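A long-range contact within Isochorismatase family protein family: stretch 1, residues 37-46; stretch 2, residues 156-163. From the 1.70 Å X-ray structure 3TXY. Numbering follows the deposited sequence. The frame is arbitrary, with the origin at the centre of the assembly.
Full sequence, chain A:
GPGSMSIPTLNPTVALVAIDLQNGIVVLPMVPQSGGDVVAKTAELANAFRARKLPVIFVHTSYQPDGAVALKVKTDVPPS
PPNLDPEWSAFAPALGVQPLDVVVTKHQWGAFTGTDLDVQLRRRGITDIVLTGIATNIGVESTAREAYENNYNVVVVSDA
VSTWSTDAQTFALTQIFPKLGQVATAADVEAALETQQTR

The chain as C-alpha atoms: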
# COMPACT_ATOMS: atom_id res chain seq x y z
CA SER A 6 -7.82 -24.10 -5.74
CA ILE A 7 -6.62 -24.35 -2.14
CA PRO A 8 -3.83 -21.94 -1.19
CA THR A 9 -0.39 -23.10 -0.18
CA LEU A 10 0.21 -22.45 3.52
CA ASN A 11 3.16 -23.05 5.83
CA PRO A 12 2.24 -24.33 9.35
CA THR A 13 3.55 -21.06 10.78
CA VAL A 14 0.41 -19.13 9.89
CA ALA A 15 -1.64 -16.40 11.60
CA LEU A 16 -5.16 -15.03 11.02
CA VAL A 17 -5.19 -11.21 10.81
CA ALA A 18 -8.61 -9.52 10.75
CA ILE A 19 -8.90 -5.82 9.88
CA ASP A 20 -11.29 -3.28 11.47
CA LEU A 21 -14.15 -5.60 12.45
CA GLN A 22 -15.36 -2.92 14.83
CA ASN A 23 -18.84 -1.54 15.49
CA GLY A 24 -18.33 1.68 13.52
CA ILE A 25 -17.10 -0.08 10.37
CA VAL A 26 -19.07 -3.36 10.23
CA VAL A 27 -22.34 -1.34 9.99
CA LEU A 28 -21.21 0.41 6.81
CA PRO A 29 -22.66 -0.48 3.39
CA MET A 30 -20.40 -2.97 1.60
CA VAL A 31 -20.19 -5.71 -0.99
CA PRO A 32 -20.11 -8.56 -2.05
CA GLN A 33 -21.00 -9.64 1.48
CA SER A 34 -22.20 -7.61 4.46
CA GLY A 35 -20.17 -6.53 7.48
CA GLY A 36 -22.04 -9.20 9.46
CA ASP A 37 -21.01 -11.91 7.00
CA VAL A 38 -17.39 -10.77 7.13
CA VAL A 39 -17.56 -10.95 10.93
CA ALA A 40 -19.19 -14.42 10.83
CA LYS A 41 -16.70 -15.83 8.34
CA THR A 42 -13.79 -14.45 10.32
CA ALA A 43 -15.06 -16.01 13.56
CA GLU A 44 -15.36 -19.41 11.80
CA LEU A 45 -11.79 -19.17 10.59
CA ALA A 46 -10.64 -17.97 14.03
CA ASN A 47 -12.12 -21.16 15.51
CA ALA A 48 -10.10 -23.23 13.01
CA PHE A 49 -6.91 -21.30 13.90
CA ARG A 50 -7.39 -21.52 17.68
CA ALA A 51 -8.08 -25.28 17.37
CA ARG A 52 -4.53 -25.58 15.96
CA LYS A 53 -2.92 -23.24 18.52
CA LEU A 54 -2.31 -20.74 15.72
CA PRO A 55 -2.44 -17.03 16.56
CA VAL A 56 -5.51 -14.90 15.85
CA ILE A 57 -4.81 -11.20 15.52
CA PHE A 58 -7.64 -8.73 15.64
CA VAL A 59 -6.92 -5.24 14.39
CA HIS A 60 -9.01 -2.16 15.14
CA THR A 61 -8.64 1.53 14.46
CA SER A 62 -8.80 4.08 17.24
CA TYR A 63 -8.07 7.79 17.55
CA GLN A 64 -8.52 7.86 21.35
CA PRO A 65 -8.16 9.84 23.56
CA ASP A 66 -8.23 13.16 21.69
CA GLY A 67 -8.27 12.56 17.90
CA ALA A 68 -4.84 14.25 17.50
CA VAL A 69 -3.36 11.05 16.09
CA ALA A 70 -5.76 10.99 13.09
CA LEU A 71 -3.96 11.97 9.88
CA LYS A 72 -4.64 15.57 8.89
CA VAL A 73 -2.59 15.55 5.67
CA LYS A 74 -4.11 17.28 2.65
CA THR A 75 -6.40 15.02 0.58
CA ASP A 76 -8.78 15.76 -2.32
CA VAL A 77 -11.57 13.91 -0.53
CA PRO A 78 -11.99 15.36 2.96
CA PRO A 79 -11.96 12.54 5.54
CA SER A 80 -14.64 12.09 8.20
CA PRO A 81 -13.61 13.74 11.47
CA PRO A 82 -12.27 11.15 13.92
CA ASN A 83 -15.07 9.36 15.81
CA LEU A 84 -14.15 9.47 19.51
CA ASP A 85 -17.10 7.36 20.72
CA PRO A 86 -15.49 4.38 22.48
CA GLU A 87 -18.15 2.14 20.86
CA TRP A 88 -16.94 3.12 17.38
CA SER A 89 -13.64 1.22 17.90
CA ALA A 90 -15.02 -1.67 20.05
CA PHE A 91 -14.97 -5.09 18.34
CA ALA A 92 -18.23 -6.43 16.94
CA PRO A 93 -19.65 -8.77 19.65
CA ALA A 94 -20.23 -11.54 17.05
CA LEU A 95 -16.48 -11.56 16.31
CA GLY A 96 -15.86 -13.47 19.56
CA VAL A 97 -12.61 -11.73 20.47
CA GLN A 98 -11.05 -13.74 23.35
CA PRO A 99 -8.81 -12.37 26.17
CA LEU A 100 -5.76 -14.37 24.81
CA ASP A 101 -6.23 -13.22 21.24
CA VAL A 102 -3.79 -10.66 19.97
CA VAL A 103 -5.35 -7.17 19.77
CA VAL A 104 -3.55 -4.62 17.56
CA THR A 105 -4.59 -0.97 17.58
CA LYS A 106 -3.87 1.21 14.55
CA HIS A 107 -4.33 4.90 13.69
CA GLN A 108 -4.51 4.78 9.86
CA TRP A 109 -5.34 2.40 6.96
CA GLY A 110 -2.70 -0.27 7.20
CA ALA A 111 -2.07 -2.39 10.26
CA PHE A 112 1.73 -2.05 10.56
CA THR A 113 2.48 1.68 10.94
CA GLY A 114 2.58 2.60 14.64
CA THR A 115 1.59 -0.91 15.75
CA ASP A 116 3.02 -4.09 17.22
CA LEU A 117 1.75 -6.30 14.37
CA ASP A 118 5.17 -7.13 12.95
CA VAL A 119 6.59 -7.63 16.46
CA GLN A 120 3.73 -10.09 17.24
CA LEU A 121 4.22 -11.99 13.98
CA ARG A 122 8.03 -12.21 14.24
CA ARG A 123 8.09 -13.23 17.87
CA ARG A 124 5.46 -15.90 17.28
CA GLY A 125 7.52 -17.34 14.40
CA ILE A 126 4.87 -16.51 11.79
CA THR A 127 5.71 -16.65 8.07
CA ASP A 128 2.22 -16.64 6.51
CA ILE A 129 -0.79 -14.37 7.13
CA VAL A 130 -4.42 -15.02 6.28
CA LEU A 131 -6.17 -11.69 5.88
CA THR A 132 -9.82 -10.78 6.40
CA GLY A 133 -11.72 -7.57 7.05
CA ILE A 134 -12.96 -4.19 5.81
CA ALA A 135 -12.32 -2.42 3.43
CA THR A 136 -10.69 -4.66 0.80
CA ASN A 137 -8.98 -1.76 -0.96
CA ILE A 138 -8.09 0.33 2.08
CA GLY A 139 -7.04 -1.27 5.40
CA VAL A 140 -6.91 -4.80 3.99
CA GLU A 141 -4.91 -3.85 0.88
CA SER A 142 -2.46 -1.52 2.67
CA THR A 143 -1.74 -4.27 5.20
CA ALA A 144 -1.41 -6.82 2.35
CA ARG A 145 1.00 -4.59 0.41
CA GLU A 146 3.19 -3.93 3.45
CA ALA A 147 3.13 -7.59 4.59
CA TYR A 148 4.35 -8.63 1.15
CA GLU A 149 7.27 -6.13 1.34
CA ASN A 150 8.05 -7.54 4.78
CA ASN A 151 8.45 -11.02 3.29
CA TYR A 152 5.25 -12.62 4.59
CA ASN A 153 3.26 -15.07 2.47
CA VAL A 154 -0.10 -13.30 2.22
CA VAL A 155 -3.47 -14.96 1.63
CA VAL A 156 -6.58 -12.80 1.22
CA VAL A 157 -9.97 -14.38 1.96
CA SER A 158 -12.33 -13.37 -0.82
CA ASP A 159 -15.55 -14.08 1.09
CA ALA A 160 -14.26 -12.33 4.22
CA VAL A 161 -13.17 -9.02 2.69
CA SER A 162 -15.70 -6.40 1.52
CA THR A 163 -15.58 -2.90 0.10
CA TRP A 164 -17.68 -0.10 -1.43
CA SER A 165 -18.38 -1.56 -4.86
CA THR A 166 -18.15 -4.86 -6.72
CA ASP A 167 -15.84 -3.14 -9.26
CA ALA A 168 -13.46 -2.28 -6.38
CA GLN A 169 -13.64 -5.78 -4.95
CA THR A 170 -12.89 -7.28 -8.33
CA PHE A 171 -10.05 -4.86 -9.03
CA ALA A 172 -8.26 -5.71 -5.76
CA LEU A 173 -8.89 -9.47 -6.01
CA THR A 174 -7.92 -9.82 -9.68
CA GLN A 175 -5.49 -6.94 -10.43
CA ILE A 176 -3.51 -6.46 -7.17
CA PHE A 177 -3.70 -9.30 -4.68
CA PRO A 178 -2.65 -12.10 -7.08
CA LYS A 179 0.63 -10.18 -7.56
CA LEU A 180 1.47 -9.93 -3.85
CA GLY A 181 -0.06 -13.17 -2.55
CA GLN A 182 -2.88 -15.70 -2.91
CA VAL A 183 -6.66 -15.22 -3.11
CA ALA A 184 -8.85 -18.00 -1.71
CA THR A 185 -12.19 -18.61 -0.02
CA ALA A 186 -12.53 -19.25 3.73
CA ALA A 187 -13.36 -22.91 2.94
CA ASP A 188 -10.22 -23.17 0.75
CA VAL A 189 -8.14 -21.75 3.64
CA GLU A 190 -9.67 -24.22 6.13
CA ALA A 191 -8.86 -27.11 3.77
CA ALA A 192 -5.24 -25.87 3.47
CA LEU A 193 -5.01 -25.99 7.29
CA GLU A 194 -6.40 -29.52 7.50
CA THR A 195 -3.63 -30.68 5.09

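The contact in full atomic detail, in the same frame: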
# COMPACT_ATOMS: atom_id res chain seq x y z
N ASP A 37 -21.57 -10.70 7.61
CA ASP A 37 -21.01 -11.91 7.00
C ASP A 37 -19.50 -11.96 7.12
O ASP A 37 -18.93 -13.04 7.31
CB ASP A 37 -21.37 -12.00 5.51
CG ASP A 37 -22.86 -12.23 5.27
OD1 ASP A 37 -23.60 -12.62 6.20
OD2 ASP A 37 -23.27 -12.02 4.11
N VAL A 38 -18.84 -10.81 6.99
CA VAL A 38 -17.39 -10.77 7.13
C VAL A 38 -17.01 -11.15 8.56
O VAL A 38 -16.09 -11.92 8.78
CB VAL A 38 -16.81 -9.39 6.78
CG1 VAL A 38 -15.33 -9.34 7.11
CG2 VAL A 38 -17.08 -9.06 5.32
N VAL A 39 -17.75 -10.60 9.52
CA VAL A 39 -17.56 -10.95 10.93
C VAL A 39 -17.77 -12.45 11.15
O VAL A 39 -16.94 -13.11 11.77
CB VAL A 39 -18.49 -10.12 11.86
CG1 VAL A 39 -18.46 -10.66 13.30
CG2 VAL A 39 -18.09 -8.65 11.83
N ALA A 40 -18.86 -12.99 10.62
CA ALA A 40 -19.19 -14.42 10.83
C ALA A 40 -18.11 -15.32 10.26
O ALA A 40 -17.67 -16.28 10.90
CB ALA A 40 -20.53 -14.76 10.21
N LYS A 41 -17.70 -15.02 9.03
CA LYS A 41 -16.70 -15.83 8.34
C LYS A 41 -15.38 -15.81 9.09
O LYS A 41 -14.68 -16.82 9.20
CB LYS A 41 -16.46 -15.24 6.97
CG LYS A 41 -16.01 -16.23 5.96
CD LYS A 41 -17.22 -16.90 5.36
CE LYS A 41 -17.29 -18.34 5.75
NZ LYS A 41 -18.45 -18.92 5.01
N THR A 42 -15.04 -14.63 9.60
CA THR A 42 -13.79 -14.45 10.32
C THR A 42 -13.80 -15.26 11.62
O THR A 42 -12.81 -15.92 11.96
CB THR A 42 -13.55 -12.95 10.62
OG1 THR A 42 -13.38 -12.25 9.37
CG2 THR A 42 -12.31 -12.77 11.47
N ALA A 43 -14.92 -15.22 12.34
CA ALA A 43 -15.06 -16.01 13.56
C ALA A 43 -14.88 -17.51 13.28
O ALA A 43 -14.17 -18.20 14.01
CB ALA A 43 -16.40 -15.74 14.22
N GLU A 44 -15.48 -18.00 12.20
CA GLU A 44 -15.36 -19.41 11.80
C GLU A 44 -13.91 -19.77 11.54
O GLU A 44 -13.44 -20.82 11.97
CB GLU A 44 -16.17 -19.71 10.54
CG GLU A 44 -17.68 -19.72 10.69
CD GLU A 44 -18.38 -19.76 9.33
OE1 GLU A 44 -17.87 -20.44 8.41
OE2 GLU A 44 -19.43 -19.08 9.17
N LEU A 45 -13.21 -18.93 10.80
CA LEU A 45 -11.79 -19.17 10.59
C LEU A 45 -10.98 -19.12 11.90
O LEU A 45 -10.08 -19.92 12.11
CB LEU A 45 -11.23 -18.15 9.58
CG LEU A 45 -11.56 -18.44 8.12
CD1 LEU A 45 -11.17 -17.23 7.28
CD2 LEU A 45 -10.79 -19.68 7.65
N ALA A 46 -11.30 -18.14 12.74
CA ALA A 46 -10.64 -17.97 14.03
C ALA A 46 -10.75 -19.26 14.84
O ALA A 46 -9.79 -19.72 15.46
CB ALA A 46 -11.28 -16.82 14.79
N VAL A 156 -5.38 -13.60 1.00
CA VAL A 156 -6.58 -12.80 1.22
C VAL A 156 -7.85 -13.63 1.00
O VAL A 156 -7.97 -14.34 0.00
CB VAL A 156 -6.60 -11.55 0.34
CG1 VAL A 156 -7.77 -10.66 0.71
CG2 VAL A 156 -5.30 -10.79 0.52
N VAL A 157 -8.78 -13.54 1.95
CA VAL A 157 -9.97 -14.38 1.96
C VAL A 157 -11.11 -13.64 1.27
O VAL A 157 -11.73 -12.73 1.85
CB VAL A 157 -10.38 -14.78 3.40
CG1 VAL A 157 -11.62 -15.67 3.37
CG2 VAL A 157 -9.22 -15.48 4.12
N SER A 158 -11.43 -14.08 0.05
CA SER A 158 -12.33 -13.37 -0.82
C SER A 158 -13.73 -13.17 -0.24
O SER A 158 -14.35 -12.11 -0.42
CB SER A 158 -12.42 -14.06 -2.19
OG SER A 158 -12.84 -15.38 -2.07
N ASP A 159 -14.22 -14.18 0.47
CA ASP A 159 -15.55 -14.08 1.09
C ASP A 159 -15.50 -13.59 2.54
O ASP A 159 -16.49 -13.70 3.27
CB ASP A 159 -16.35 -15.38 0.94
CG ASP A 159 -15.63 -16.60 1.47
OD1 ASP A 159 -14.42 -16.57 1.73
OD2 ASP A 159 -16.33 -17.64 1.62
N ALA A 160 -14.35 -13.02 2.94
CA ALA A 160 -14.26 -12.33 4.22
C ALA A 160 -13.53 -10.99 4.11
O ALA A 160 -12.98 -10.52 5.10
CB ALA A 160 -13.60 -13.22 5.27
N VAL A 161 -13.53 -10.41 2.91
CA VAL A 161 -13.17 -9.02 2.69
C VAL A 161 -14.28 -8.36 1.85
O VAL A 161 -14.76 -8.96 0.87
CB VAL A 161 -11.78 -8.83 2.02
CG1 VAL A 161 -10.68 -9.41 2.91
CG2 VAL A 161 -11.71 -9.44 0.61
N SER A 162 -14.68 -7.15 2.25
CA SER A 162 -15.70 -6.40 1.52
C SER A 162 -15.31 -4.94 1.39
O SER A 162 -14.46 -4.42 2.13
CB SER A 162 -17.08 -6.56 2.16
OG SER A 162 -17.50 -7.90 2.09
N THR A 163 -15.94 -4.27 0.44
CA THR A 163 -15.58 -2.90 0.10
C THR A 163 -16.79 -2.16 -0.50
O THR A 163 -17.92 -2.63 -0.39
CB THR A 163 -14.31 -2.88 -0.78
OG1 THR A 163 -13.84 -1.54 -0.91
CG2 THR A 163 -14.53 -3.51 -2.18

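A helix packs one side against a corner between two strand segments, and the contact is held by van der Waals packing, with no hydrogen bond or salt bridge crossing between the stretches. Residues 37-46 are helical throughout, and the partners that touch them are at least 112 positions away in sequence. Together the two stretches bury 318 Å², a modest area, summed over both sides; on the helix it falls mainly on Val 38, Lys 41 and Leu 45, with a little from Thr 42, and across from it mainly on Ala 160 and Asp 159. These four helix residues, three or four apart, match the helical repeat and lie along one side, while Val 39, Ala 40, Ala 43 and Ala 46 make no contact.

The second stretch reaches the helix by turning. Val 157 to Ala 160 form a type I beta turn, closed by the backbone hydrogen bond from Ala 160 N to Val 157 O (2.9 Å), and the chain changes direction through residues 158-160. This brings Ala 160 close to the helix, its CA lying 4.5 Å from the CA of Val 38. The methyl side chain of Ala 160 suits so near an approach: its CB lies 3.9 Å from Lys 41 CB and 4.2 Å from Thr 42 OG1, so it fits against the helix with little bulk of its own.

Val 38, buried and with chi1 in t, points its CA-to-CB bond sideways and spreads its two methyls over the corner. Val 38 CG1 lies 3.3 Å from Ala 160 O, a tight packing contact, and Val 38 CG2 lies 3.5 Å from Ser 162 OG. A branched side chain can thus cover backbone and side-chain atoms at once. The Ser 162 hydroxyl is hydrogen-bonded elsewhere in the structure, so its polar atom is satisfied despite the apolar neighbor. Thr 42 is similarly accommodated: with chi1 in m, its OG1 donates a hydrogen bond to Val 38 O (2.8 Å), one turn back in the helix.

The CA-to-CB bond of Lys 41 points toward the other stretch, and the aliphatic part of its side chain packs there. Its CG lies 3.7 Å from Asp 159 O, and its CD lies 3.9 Å from Asp 159 OD2. The CA-to-CB bond of Asp 159 is directed sideways, but the end of its side chain comes nearer the helix. The opposite charges therefore lie close, with Lys 41 NZ 4.2 Å from Asp 159 OD2, beyond salt-bridge distance; the arrangement is favorable in charge but not a direct ion pair. Within the helix, the same NZ makes a long salt bridge to Glu 44 OE1 (3.8 Å). A lysine suits this partly exposed position because its methylene chain can cover the turn while its amine remains near carboxylates.

Farther along the helix, Leu 45 and Val 157 supply an apolar contact. Both are buried, with CA-to-CB bonds directed toward the opposing stretch, and Leu 45 CD1 meets Val 157 CG2 at 4.1 Å. By contrast, the CA-to-CB bond of Val 161 points away, and the residue adds almost nothing to the covered surface.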